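Long-range contacts in endo-beta-N-acetylglucosaminidase F1 (Bacteroides thetaiotaomicron VPI-5482, PDB 6TCV), which probably cleaves the chitobiose core of high-mannose N-glycans between its two N-acetylglucosamine units, as an endo-beta-N-acetylglucosaminidase of the glycoside hydrolase class: residues K163-F174 / K193-F202; K367-N378 / G396-P406. The protein carries 2 engineered substitutions. All blocks are in the same frame, centred on the assembly; numbering follows the deposited sequence.

Contacts 1 and 2 lie side by side in one mixed sheet whose parallel strands curl into the beta/alpha barrel expected of this enzyme class; their centres are about 10 Å apart. They come in series along the chain. Contact 1 pairs the first two barrel strands, 169-175 and 198-209; contact 2 pairs the last two, 371-376 and 400-404. The barrel closes between them, where strand 169-175 runs beside strand 400-404: Tyr171 O lies 2.9 Å from Gly403 N, and Phe173 N 2.9 Å from Gly403 O, both probable hydrogen bonds. Both contacts reach the same N-acetylglucosamine, which places this seam next to the bound glycan, consistent with a part in holding it.

Contact 1: K163-F174 / K193-F202; sequences KGEGVMQGYLFF and KLLWDVVVLF. With NAG (2-acetamido-2-deoxy-beta-D-glucopyranose), chain B.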
loop_
_atom_site.group_PDB
_atom_site.type_symbol
_atom_site.label_atom_id
_atom_site.label_comp_id
_atom_site.label_asym_id
_atom_site.label_seq_id
_atom_site.Cartn_x
_atom_site.Cartn_y
_atom_site.Cartn_z
ATOM N N LYS A 163 11.648 -8.314 -6.256
ATOM C CA LYS A 163 12.036 -9.696 -6.496
ATOM C C LYS A 163 11.586 -10.206 -7.853
ATOM O O LYS A 163 11.650 -11.412 -8.111
ATOM C CB LYS A 163 11.560 -10.584 -5.318
ATOM C CG LYS A 163 12.217 -10.200 -4.005
ATOM C CD LYS A 163 11.655 -10.878 -2.800
ATOM C CE LYS A 163 10.310 -10.323 -2.337
ATOM N NZ LYS A 163 10.367 -8.930 -1.873
ATOM N N GLY A 164 11.079 -9.358 -8.738
ATOM C CA GLY A 164 10.790 -9.855 -10.074
ATOM C C GLY A 164 9.322 -9.691 -10.398
ATOM O O GLY A 164 8.503 -9.338 -9.562
ATOM N N GLU A 165 9.028 -9.862 -11.652
ATOM C CA GLU A 165 7.681 -9.828 -12.183
ATOM C C GLU A 165 6.884 -11.100 -11.843
ATOM O O GLU A 165 7.417 -12.213 -11.932
ATOM C CB GLU A 165 7.682 -9.609 -13.698
ATOM C CG GLU A 165 8.102 -8.179 -14.081
ATOM C CD GLU A 165 7.215 -7.136 -13.426
ATOM O OE1 GLU A 165 6.012 -7.110 -13.751
ATOM O OE2 GLU A 165 7.688 -6.371 -12.553
ATOM N N GLY A 166 5.693 -10.932 -11.326
ATOM C CA GLY A 166 4.767 -12.017 -11.076
ATOM C C GLY A 166 4.990 -12.819 -9.812
ATOM O O GLY A 166 4.567 -13.982 -9.788
ATOM N N VAL A 167 5.939 -12.424 -8.969
ATOM C CA VAL A 167 6.166 -13.099 -7.701
ATOM C C VAL A 167 5.194 -12.645 -6.615
ATOM O O VAL A 167 4.671 -11.531 -6.604
ATOM C CB VAL A 167 7.627 -12.944 -7.285
ATOM C CG1 VAL A 167 8.531 -13.638 -8.370
ATOM C CG2 VAL A 167 7.976 -11.555 -7.029
ATOM N N MET A 168 5.037 -13.461 -5.594
ATOM C CA MET A 168 4.329 -13.055 -4.394
ATOM C C MET A 168 5.168 -11.996 -3.668
ATOM O O MET A 168 6.406 -11.966 -3.780
ATOM C CB MET A 168 4.128 -14.254 -3.458
ATOM C CG MET A 168 3.134 -15.265 -4.025
ATOM S SD MET A 168 2.474 -16.366 -2.782
ATOM C CE MET A 168 1.383 -15.220 -1.918
ATOM N N GLN A 169 4.490 -11.124 -2.922
ATOM C CA GLN A 169 5.119 -10.016 -2.199
ATOM C C GLN A 169 4.747 -10.096 -0.728
ATOM O O GLN A 169 3.698 -10.637 -0.350
ATOM C CB GLN A 169 4.714 -8.687 -2.789
ATOM C CG GLN A 169 5.233 -8.539 -4.225
ATOM C CD GLN A 169 4.770 -7.266 -4.841
ATOM O OE1 GLN A 169 3.686 -7.184 -5.449
ATOM N NE2 GLN A 169 5.553 -6.231 -4.680
ATOM N N GLY A 170 5.607 -9.525 0.116
ATOM C CA GLY A 170 5.411 -9.533 1.548
ATOM C C GLY A 170 4.815 -8.247 2.110
ATOM O O GLY A 170 5.117 -7.150 1.643
ATOM N N TYR A 171 3.988 -8.390 3.137
ATOM C CA TYR A 171 3.273 -7.293 3.813
ATOM C C TYR A 171 3.426 -7.492 5.310
ATOM O O TYR A 171 2.908 -8.475 5.853
ATOM C CB TYR A 171 1.813 -7.356 3.376
ATOM C CG TYR A 171 0.950 -6.170 3.775
ATOM C CD1 TYR A 171 0.505 -5.986 5.065
ATOM C CD2 TYR A 171 0.552 -5.259 2.824
ATOM C CE1 TYR A 171 -0.295 -4.891 5.415
ATOM C CE2 TYR A 171 -0.276 -4.169 3.174
ATOM C CZ TYR A 171 -0.657 -4.016 4.454
ATOM O OH TYR A 171 -1.482 -2.957 4.838
ATOM N N LEU A 172 4.122 -6.578 5.996
ATOM C CA LEU A 172 4.519 -6.788 7.379
ATOM C C LEU A 172 4.055 -5.643 8.272
ATOM O O LEU A 172 4.427 -4.498 8.042
ATOM C CB LEU A 172 6.058 -6.886 7.452
ATOM C CG LEU A 172 6.618 -7.239 8.823
ATOM C CD1 LEU A 172 6.153 -8.613 9.241
ATOM C CD2 LEU A 172 8.154 -7.191 8.759
ATOM N N PHE A 173 3.375 -5.968 9.351
ATOM C CA PHE A 173 3.027 -4.979 10.371
ATOM C C PHE A 173 4.029 -5.001 11.504
ATOM O O PHE A 173 4.308 -6.060 12.058
ATOM C CB PHE A 173 1.676 -5.286 11.022
ATOM C CG PHE A 173 0.457 -5.176 10.165
ATOM C CD1 PHE A 173 0.045 -6.232 9.365
ATOM C CD2 PHE A 173 -0.397 -4.058 10.274
ATOM C CE1 PHE A 173 -1.162 -6.187 8.684
ATOM C CE2 PHE A 173 -1.577 -4.009 9.528
ATOM C CZ PHE A 173 -1.945 -5.079 8.725
ATOM N N PHE A 174 4.538 -3.824 11.888
ATOM C CA PHE A 174 5.300 -3.665 13.125
ATOM C C PHE A 174 4.441 -3.034 14.204
ATOM O O PHE A 174 3.796 -1.999 13.973
ATOM C CB PHE A 174 6.487 -2.733 12.921
ATOM C CG PHE A 174 7.591 -3.358 12.180
ATOM C CD1 PHE A 174 8.488 -4.160 12.807
ATOM C CD2 PHE A 174 7.683 -3.214 10.796
ATOM C CE1 PHE A 174 9.518 -4.800 12.078
ATOM C CE2 PHE A 174 8.720 -3.872 10.080
ATOM C CZ PHE A 174 9.597 -4.633 10.720
ATOM N N LYS A 193 18.000 -10.008 -1.646
ATOM C CA LYS A 193 16.763 -9.238 -1.745
ATOM C C LYS A 193 16.065 -9.111 -0.406
ATOM O O LYS A 193 16.012 -10.062 0.369
ATOM C CB LYS A 193 15.811 -9.897 -2.767
ATOM C CG LYS A 193 16.315 -9.738 -4.201
ATOM C CD LYS A 193 16.228 -8.319 -4.696
ATOM C CE LYS A 193 16.636 -8.194 -6.158
ATOM N NZ LYS A 193 16.447 -6.827 -6.621
ATOM N N LEU A 194 15.441 -7.975 -0.163
ATOM C CA LEU A 194 14.632 -7.805 1.056
ATOM C C LEU A 194 13.302 -8.536 0.873
ATOM O O LEU A 194 12.644 -8.454 -0.184
ATOM C CB LEU A 194 14.313 -6.329 1.300
ATOM C CG LEU A 194 15.533 -5.514 1.714
ATOM C CD1 LEU A 194 15.210 -4.010 1.646
ATOM C CD2 LEU A 194 16.008 -5.874 3.079
ATOM N N LEU A 195 12.896 -9.269 1.895
ATOM C CA LEU A 195 11.672 -10.064 1.844
ATOM C C LEU A 195 10.421 -9.210 1.822
ATOM O O LEU A 195 9.475 -9.544 1.089
ATOM C CB LEU A 195 11.629 -11.002 3.058
ATOM C CG LEU A 195 10.447 -11.941 3.162
ATOM C CD1 LEU A 195 10.422 -12.895 2.004
ATOM C CD2 LEU A 195 10.482 -12.674 4.483
ATOM N N TRP A 196 10.344 -8.168 2.649
ATOM C CA TRP A 196 9.073 -7.484 2.931
ATOM C C TRP A 196 8.930 -6.237 2.072
ATOM O O TRP A 196 9.450 -5.164 2.363
ATOM C CB TRP A 196 8.949 -7.134 4.407
ATOM C CG TRP A 196 9.000 -8.322 5.295
ATOM C CD1 TRP A 196 10.057 -8.710 6.069
ATOM C CD2 TRP A 196 7.974 -9.316 5.498
ATOM N NE1 TRP A 196 9.743 -9.876 6.742
ATOM C CE2 TRP A 196 8.473 -10.261 6.416
ATOM C CE3 TRP A 196 6.670 -9.491 5.024
ATOM C CZ2 TRP A 196 7.742 -11.341 6.836
ATOM C CZ3 TRP A 196 5.937 -10.557 5.477
ATOM C CH2 TRP A 196 6.470 -11.466 6.359
ATOM N N ASP A 197 8.150 -6.368 1.000
ATOM C CA ASP A 197 7.920 -5.290 0.031
ATOM C C ASP A 197 7.199 -4.106 0.662
ATOM O O ASP A 197 7.417 -2.964 0.256
ATOM C CB ASP A 197 7.038 -5.814 -1.120
ATOM C CG ASP A 197 7.665 -6.962 -1.867
ATOM O OD1 ASP A 197 7.768 -8.065 -1.307
ATOM O OD2 ASP A 197 8.041 -6.742 -3.056
ATOM N N VAL A 198 6.275 -4.383 1.592
ATOM C CA VAL A 198 5.421 -3.370 2.224
ATOM C C VAL A 198 5.435 -3.575 3.726
ATOM O O VAL A 198 5.306 -4.713 4.188
ATOM C CB VAL A 198 3.981 -3.474 1.685
ATOM C CG1 VAL A 198 3.067 -2.505 2.408
ATOM C CG2 VAL A 198 3.955 -3.278 0.175
ATOM N N VAL A 199 5.624 -2.492 4.478
ATOM C CA VAL A 199 5.567 -2.535 5.936
ATOM C C VAL A 199 4.611 -1.488 6.459
ATOM O O VAL A 199 4.411 -0.461 5.811
ATOM C CB VAL A 199 6.960 -2.389 6.564
ATOM C CG1 VAL A 199 7.963 -3.410 5.999
ATOM C CG2 VAL A 199 7.485 -0.994 6.444
ATOM N N VAL A 200 3.963 -1.805 7.567
ATOM C CA VAL A 200 2.980 -0.941 8.203
ATOM C C VAL A 200 3.449 -0.532 9.584
ATOM O O VAL A 200 3.839 -1.377 10.408
ATOM C CB VAL A 200 1.619 -1.635 8.286
ATOM C CG1 VAL A 200 0.585 -0.732 8.949
ATOM C CG2 VAL A 200 1.134 -2.061 6.929
ATOM N N LEU A 201 3.347 0.768 9.869
ATOM C CA LEU A 201 3.570 1.304 11.208
ATOM C C LEU A 201 2.275 1.189 11.985
ATOM O O LEU A 201 1.359 2.010 11.810
ATOM C CB LEU A 201 4.038 2.746 11.114
ATOM C CG LEU A 201 5.166 2.986 10.114
ATOM C CD1 LEU A 201 5.505 4.488 10.074
ATOM C CD2 LEU A 201 6.402 2.140 10.382
ATOM N N PHE A 202 2.166 0.145 12.809
ATOM C CA PHE A 202 0.901 -0.185 13.486
ATOM C C PHE A 202 1.008 0.328 14.919
ATOM O O PHE A 202 1.779 -0.196 15.725
ATOM C CB PHE A 202 0.691 -1.699 13.440
ATOM C CG PHE A 202 -0.685 -2.139 13.904
ATOM C CD1 PHE A 202 -1.747 -2.108 13.009
ATOM C CD2 PHE A 202 -0.882 -2.657 15.164
ATOM C CE1 PHE A 202 -2.988 -2.539 13.419
ATOM C CE2 PHE A 202 -2.111 -3.093 15.586
ATOM C CZ PHE A 202 -3.159 -3.058 14.707
HETATM C C1 NAG B . -5.892 -8.037 15.725
HETATM C C2 NAG B . -5.321 -6.664 15.421
HETATM C C3 NAG B . -4.463 -6.077 16.544
HETATM C C4 NAG B . -4.222 -7.114 17.625
HETATM C C5 NAG B . -3.805 -8.410 16.957
HETATM C C6 NAG B . -3.376 -9.502 17.929
HETATM C C7 NAG B . -4.765 -5.818 13.177
HETATM C C8 NAG B . -3.941 -6.070 11.929
HETATM N N2 NAG B . -4.593 -6.692 14.165
HETATM O O3 NAG B . -5.126 -4.941 17.106
HETATM O O4 NAG B . -3.147 -6.638 18.452
HETATM O O5 NAG B . -4.905 -8.958 16.203
HETATM O O6 NAG B . -3.134 -10.690 17.247
HETATM O O7 NAG B . -5.563 -4.878 13.274
HETATM O O HOH W 1 9.071 -8.230 -5.158
#
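Leu172 lies over one face of the Trp196 indole, with CD2 3.6 Å from the centroid of the five-membered ring and 7° off its normal, a CH-pi contact. With CG anti to the backbone N (chi1 -174°), the two methyls spread along the indole, CD2 over the pyrrole part and CD1 near CZ2 of the six-membered ring. Leu195 CD2 covers the opposite face, so the indole is sandwiched between leucines. On the other face of the sheet, Val200 forks between two rings: its CG2 is 3.5 Å from Tyr171 CE1, while its CG1 packs against Phe173 CD2. Phe173 also meets Phe202, their planes nearly perpendicular and the approach oblique, and carries the acetyl methyl C8 of the N-acetylglucosamine over the face turned from Val200 CG2. Phe202 CZ comes within 3.3 Å of the same sugar's O7.

Between these faces the parallel strands exchange backbone bonds, from Val198 N to Gly170 O through to Phe202 N to Phe174 O. At the polar edge Asp197 gathers three protein donors. Lys163 NZ, in a salt bridge 2.8 Å from Asp197 OD1, and Gly170 N reach that oxygen from opposite faces of the carboxylate. Gln169 NE2 meets Asp197 OD2 at 3.0 Å in a nearly straight bond (172°), the amide standing almost perpendicular to the carboxylate. Bends at chi3 and chi4 of Lys163 let NZ bond Leu194 O and Leu195 O as well. A water accepts from Lys163 N and donates to Asp197 OD2. This crowd of donors probably favours the charged carboxylate.

Tyr171 OH bonds Thr326 across the barrel interior. Strand 243-249 flanks strand 198-209, strand 400-404 flanks strand 169-175, and Tyr426 of helix 421-426 packs on Lys163 and Leu195.

Contact 2: K367-N378 / G396-P406; sequences KKQCSGISMEFN and GGYGWFMGFAP. With NAG (2-acetamido-2-deoxy-beta-D-glucopyranose), chain B; MAN (alpha-D-mannopyranose), chain C; MAN (alpha-D-mannopyranose), chain D.
A beta-alpha-beta unit of the barrel, strand 371-376, helix 387-396 and strand 400-404, brings Ser374 beside Met402 and Glu376 beside Phe404 in parallel register. Backbone bonds alternate along the pair, beginning with Gly372 N to Trp400 O (2.8 Å) and ending with Phe377 N to Phe404 O; a beta bulge shifts the register by one between Ser371 and Ser374.

Helix 387-396 ends in a Schellman motif at Gly397, and the chain then turns into Tyr398, whose ring is sandwiched. Gly372 CA lies over one face, 3.9 Å from the ring centroid, and, in one of its two deposited conformers, Lys367 CD over the opposite face. In that conformer a bend at chi3 (-79°) carries Lys367 NZ past the ring to Gly396 O, 2.7 Å away and in the carbonyl plane. Lys367 O accepts from Gly399 N and Cys370 N on opposite faces of its plane.

Midway, Ile373 CG2 packs tightly on Phe401 CB, 3.4 Å apart. The Met402 chain starts out extended (chi1 -179°) and then folds at chi2 and chi3, which lays CE 3.5 Å from Ser374 OG, a hydroxyl bonded to Ala353. The Phe377 ring approaches strand 400-404 obliquely, CE2 3.7 Å from Gly403 CA, where there is no side chain.

At the sugar end Glu376, in one of its two deposited conformers, lies alongside Phe404, with OE2 3.5 Å from Phe404 CD1. The same OE2 accepts a bond from O6 of the N-acetylglucosamine, a sugar that Tyr290 and Tyr355 also bind. Asn378 ND2 bonds O4 of a mannose farther out.

Strand 350-353 flanks strand 371-376 through Val351, strand 169-175 flanks strand 400-404, and helix 421-426 packs Leu425 and Tyr426 against Phe401.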
loop_
_atom_site.group_PDB
_atom_site.type_symbol
_atom_site.label_atom_id
_atom_site.label_comp_id
_atom_site.label_asym_id
_atom_site.label_seq_id
_atom_site.Cartn_x
_atom_site.Cartn_y
_atom_site.Cartn_z
ATOM N N LYS A 367 -7.206 -12.385 -6.860
ATOM C CA LYS A 367 -6.395 -12.802 -5.730
ATOM C C LYS A 367 -4.994 -12.198 -5.752
ATOM O O LYS A 367 -4.309 -12.265 -4.729
ATOM C CB LYS A 367 -6.393 -14.321 -5.604
ATOM C CG LYS A 367 -7.684 -14.846 -4.941
ATOM C CD LYS A 367 -7.714 -16.371 -4.954
ATOM C CE LYS A 367 -8.138 -16.886 -6.318
ATOM N NZ LYS A 367 -8.095 -18.370 -6.375
ATOM N N LYS A 368 -4.561 -11.611 -6.863
ATOM C CA LYS A 368 -3.291 -10.885 -6.842
ATOM C C LYS A 368 -3.293 -9.730 -5.857
ATOM O O LYS A 368 -2.200 -9.329 -5.400
ATOM C CB LYS A 368 -2.936 -10.421 -8.263
ATOM C CG LYS A 368 -2.612 -11.546 -9.227
ATOM C CD LYS A 368 -1.326 -12.259 -8.824
ATOM C CE LYS A 368 -0.868 -13.222 -9.901
ATOM N NZ LYS A 368 -1.951 -14.221 -10.122
ATOM N N GLN A 369 -4.452 -9.178 -5.505
ATOM C CA GLN A 369 -4.546 -8.106 -4.509
ATOM C C GLN A 369 -4.746 -8.645 -3.111
ATOM O O GLN A 369 -4.951 -7.845 -2.173
ATOM C CB GLN A 369 -5.672 -7.143 -4.864
ATOM C CG GLN A 369 -5.391 -6.259 -6.066
ATOM C CD GLN A 369 -5.683 -6.941 -7.382
ATOM O OE1 GLN A 369 -6.824 -7.327 -7.614
ATOM N NE2 GLN A 369 -4.704 -7.000 -8.267
ATOM N N CYS A 370 -4.659 -9.956 -2.916
ATOM C CA CYS A 370 -5.042 -10.600 -1.667
ATOM C C CYS A 370 -3.911 -11.382 -1.019
ATOM O O CYS A 370 -3.071 -11.969 -1.692
ATOM C CB CYS A 370 -6.170 -11.619 -1.916
ATOM S SG CYS A 370 -7.713 -10.903 -2.519
ATOM N N SER A 371 -3.917 -11.392 0.316
ATOM C CA SER A 371 -3.060 -12.290 1.080
ATOM C C SER A 371 -3.547 -13.731 1.040
ATOM O O SER A 371 -4.738 -13.994 1.159
ATOM C CB SER A 371 -3.000 -11.812 2.538
ATOM O OG SER A 371 -4.215 -11.853 3.206
ATOM N N GLY A 372 -2.615 -14.663 0.921
ATOM C CA GLY A 372 -2.903 -16.094 1.008
ATOM C C GLY A 372 -2.566 -16.720 2.352
ATOM O O GLY A 372 -2.940 -17.867 2.622
ATOM N N ILE A 373 -1.862 -15.977 3.204
ATOM C CA ILE A 373 -1.499 -16.399 4.555
ATOM C C ILE A 373 -1.321 -15.118 5.352
ATOM O O ILE A 373 -0.868 -14.103 4.828
ATOM C CB ILE A 373 -0.225 -17.274 4.577
ATOM C CG1 ILE A 373 -0.045 -17.917 5.961
ATOM C CG2 ILE A 373 1.011 -16.468 4.117
ATOM C CD1 ILE A 373 1.258 -18.752 6.012
ATOM N N SER A 374 -1.684 -15.175 6.620
ATOM C CA SER A 374 -1.442 -14.133 7.617
ATOM C C SER A 374 -0.862 -14.792 8.851
ATOM O O SER A 374 -1.569 -15.489 9.592
ATOM C CB SER A 374 -2.727 -13.350 7.965
ATOM O OG SER A 374 -3.144 -12.646 6.753
ATOM N N MET A 375 0.354 -14.371 9.197
ATOM C CA MET A 375 1.104 -14.999 10.279
ATOM C C MET A 375 1.199 -14.032 11.450
ATOM O O MET A 375 1.709 -12.913 11.301
ATOM C CB MET A 375 2.517 -15.342 9.797
ATOM C CG MET A 375 2.555 -16.382 8.704
ATOM S SD MET A 375 4.219 -16.734 8.012
ATOM C CE MET A 375 4.344 -15.318 6.910
ATOM N N GLU A 376 0.716 -14.467 12.616
ATOM C CA GLU A 376 0.799 -13.678 13.860
ATOM C C GLU A 376 2.138 -14.066 14.478
ATOM O O GLU A 376 2.293 -15.179 15.021
ATOM C CB GLU A 376 -0.374 -13.999 14.782
ATOM C CG GLU A 376 -0.975 -12.790 15.499
ATOM C CD GLU A 376 -0.043 -12.097 16.464
ATOM O OE1 GLU A 376 1.157 -12.471 16.538
ATOM O OE2 GLU A 376 -0.495 -11.178 17.171
ATOM N N PHE A 377 3.169 -13.247 14.277
ATOM C CA PHE A 377 4.514 -13.624 14.690
ATOM C C PHE A 377 4.741 -13.494 16.188
ATOM O O PHE A 377 5.686 -14.098 16.699
ATOM C CB PHE A 377 5.534 -12.772 13.962
ATOM C CG PHE A 377 5.785 -13.128 12.515
ATOM C CD1 PHE A 377 5.930 -14.433 12.116
ATOM C CD2 PHE A 377 5.901 -12.093 11.576
ATOM C CE1 PHE A 377 6.185 -14.748 10.778
ATOM C CE2 PHE A 377 6.173 -12.389 10.256
ATOM C CZ PHE A 377 6.297 -13.703 9.857
ATOM N N ASN A 378 3.916 -12.734 16.902
ATOM C CA ASN A 378 4.056 -12.635 18.358
ATOM C C ASN A 378 3.325 -13.767 19.073
ATOM O O ASN A 378 3.835 -14.285 20.067
ATOM C CB ASN A 378 3.493 -11.287 18.814
ATOM C CG ASN A 378 3.711 -11.069 20.266
ATOM O OD1 ASN A 378 4.850 -11.080 20.753
ATOM N ND2 ASN A 378 2.624 -10.874 21.016
ATOM N N GLY A 396 -3.030 -20.919 -6.180
ATOM C CA GLY A 396 -4.279 -20.203 -5.983
ATOM C C GLY A 396 -4.309 -18.791 -6.521
ATOM O O GLY A 396 -5.370 -18.168 -6.536
ATOM N N GLY A 397 -3.179 -18.301 -7.011
ATOM C CA GLY A 397 -3.109 -16.972 -7.580
ATOM C C GLY A 397 -3.019 -15.837 -6.581
ATOM O O GLY A 397 -3.259 -14.679 -6.958
ATOM N N TYR A 398 -2.628 -16.109 -5.338
ATOM C CA TYR A 398 -2.493 -15.050 -4.345
ATOM C C TYR A 398 -1.275 -14.179 -4.597
ATOM O O TYR A 398 -0.210 -14.652 -4.990
ATOM C CB TYR A 398 -2.414 -15.672 -2.934
ATOM C CG TYR A 398 -3.726 -16.294 -2.514
ATOM C CD1 TYR A 398 -4.762 -15.509 -2.015
ATOM C CD2 TYR A 398 -3.993 -17.648 -2.673
ATOM C CE1 TYR A 398 -5.987 -16.038 -1.696
ATOM C CE2 TYR A 398 -5.248 -18.187 -2.381
ATOM C CZ TYR A 398 -6.234 -17.387 -1.896
ATOM O OH TYR A 398 -7.424 -17.921 -1.585
ATOM N N GLY A 399 -1.429 -12.885 -4.300
ATOM C CA GLY A 399 -0.354 -11.936 -4.515
ATOM C C GLY A 399 0.524 -11.659 -3.311
ATOM O O GLY A 399 1.652 -11.160 -3.479
ATOM N N TRP A 400 0.054 -11.944 -2.092
ATOM C CA TRP A 400 0.685 -11.439 -0.860
ATOM C C TRP A 400 0.740 -12.504 0.217
ATOM O O TRP A 400 -0.165 -13.349 0.327
ATOM C CB TRP A 400 -0.100 -10.184 -0.326
ATOM C CG TRP A 400 -0.054 -9.068 -1.315
ATOM C CD1 TRP A 400 -0.867 -8.851 -2.376
ATOM C CD2 TRP A 400 0.945 -8.023 -1.379
ATOM N NE1 TRP A 400 -0.426 -7.773 -3.123
ATOM C CE2 TRP A 400 0.684 -7.256 -2.510
ATOM C CE3 TRP A 400 2.031 -7.680 -0.563
ATOM C CZ2 TRP A 400 1.472 -6.179 -2.883
ATOM C CZ3 TRP A 400 2.795 -6.595 -0.933
ATOM C CH2 TRP A 400 2.518 -5.873 -2.048
ATOM N N PHE A 401 1.748 -12.390 1.062
ATOM C CA PHE A 401 1.771 -13.037 2.360
ATOM C C PHE A 401 1.938 -11.959 3.422
ATOM O O PHE A 401 2.722 -11.023 3.231
ATOM C CB PHE A 401 2.890 -14.129 2.473
ATOM C CG PHE A 401 4.251 -13.662 2.072
ATOM C CD1 PHE A 401 4.666 -13.715 0.755
ATOM C CD2 PHE A 401 5.148 -13.186 3.019
ATOM C CE1 PHE A 401 5.912 -13.252 0.391
ATOM C CE2 PHE A 401 6.411 -12.757 2.654
ATOM C CZ PHE A 401 6.793 -12.776 1.345
ATOM N N MET A 402 1.205 -12.086 4.522
ATOM C CA MET A 402 1.177 -11.062 5.576
ATOM C C MET A 402 1.784 -11.635 6.843
ATOM O O MET A 402 1.587 -12.817 7.164
ATOM C CB MET A 402 -0.218 -10.531 5.771
ATOM C CG MET A 402 -0.366 -9.445 6.836
ATOM S SD MET A 402 -0.612 -10.050 8.538
ATOM C CE MET A 402 -2.409 -9.822 8.650
ATOM N N GLY A 403 2.511 -10.771 7.549
ATOM C CA GLY A 403 3.034 -11.066 8.870
ATOM C C GLY A 403 2.772 -9.898 9.799
ATOM O O GLY A 403 2.614 -8.754 9.365
ATOM N N PHE A 404 2.641 -10.212 11.079
ATOM C CA PHE A 404 2.276 -9.252 12.135
ATOM C C PHE A 404 3.109 -9.394 13.382
ATOM O O PHE A 404 3.173 -10.491 13.953
ATOM C CB PHE A 404 0.783 -9.400 12.425
ATOM C CG PHE A 404 0.235 -8.434 13.439
ATOM C CD1 PHE A 404 0.261 -8.765 14.802
ATOM C CD2 PHE A 404 -0.278 -7.200 13.089
ATOM C CE1 PHE A 404 -0.204 -7.890 15.741
ATOM C CE2 PHE A 404 -0.728 -6.321 14.037
ATOM C CZ PHE A 404 -0.698 -6.627 15.387
ATOM N N ALA A 405 3.727 -8.309 13.832
ATOM C CA ALA A 405 4.358 -8.142 15.142
ATOM C C ALA A 405 5.595 -9.028 15.281
ATOM O O ALA A 405 5.757 -9.648 16.332
ATOM C CB ALA A 405 3.351 -8.355 16.263
ATOM N N PRO A 406 6.528 -9.037 14.353
ATOM C CA PRO A 406 7.803 -9.702 14.629
ATOM C C PRO A 406 8.587 -8.887 15.646
ATOM O O PRO A 406 8.490 -7.660 15.694
ATOM C CB PRO A 406 8.508 -9.642 13.283
ATOM C CG PRO A 406 8.050 -8.364 12.717
ATOM C CD PRO A 406 6.575 -8.252 13.109
HETATM C C1 NAG B . -5.892 -8.037 15.725
HETATM C C2 NAG B . -5.321 -6.664 15.421
HETATM C C3 NAG B . -4.463 -6.077 16.544
HETATM C C4 NAG B . -4.222 -7.114 17.625
HETATM C C5 NAG B . -3.805 -8.410 16.957
HETATM C C6 NAG B . -3.376 -9.502 17.929
HETATM C C7 NAG B . -4.765 -5.818 13.177
HETATM C C8 NAG B . -3.941 -6.070 11.929
HETATM N N2 NAG B . -4.593 -6.692 14.165
HETATM O O3 NAG B . -5.126 -4.941 17.106
HETATM O O4 NAG B . -3.147 -6.638 18.452
HETATM O O5 NAG B . -4.905 -8.958 16.203
HETATM O O6 NAG B . -3.134 -10.690 17.247
HETATM O O7 NAG B . -5.563 -4.878 13.274
HETATM C C1 MAN C . -0.200 -6.977 23.181
HETATM C C2 MAN C . 0.666 -6.378 24.276
HETATM C C3 MAN C . 1.467 -5.208 23.701
HETATM C C4 MAN C . 2.263 -5.720 22.501
HETATM C C5 MAN C . 1.379 -6.382 21.445
HETATM C C6 MAN C . 2.143 -7.068 20.315
HETATM O O2 MAN C . 1.632 -7.323 24.748
HETATM O O3 MAN C . 2.312 -4.608 24.680
HETATM O O4 MAN C . 2.925 -4.660 21.809
HETATM O O5 MAN C . 0.587 -7.409 22.082
HETATM O O6 MAN C . 1.253 -7.560 19.314
HETATM C C1 MAN D . 1.273 -8.055 25.900
HETATM C C2 MAN D . 2.556 -8.631 26.460
HETATM C C3 MAN D . 3.206 -9.514 25.408
HETATM C C4 MAN D . 2.223 -10.602 25.011
HETATM C C5 MAN D . 0.885 -10.009 24.582
HETATM C C6 MAN D . -0.166 -11.077 24.459
HETATM O O2 MAN D . 2.219 -9.451 27.596
HETATM O O3 MAN D . 4.392 -10.078 25.943
HETATM O O4 MAN D . 2.764 -11.348 23.922
HETATM O O5 MAN D . 0.378 -9.090 25.566
HETATM O O6 MAN D . -1.428 -10.571 24.014
HETATM O O HOH W 2 -4.913 -14.287 -9.141
HETATM O O HOH W 3 7.573 -11.830 17.162
HETATM O O HOH W 4 6.868 -10.180 18.900
#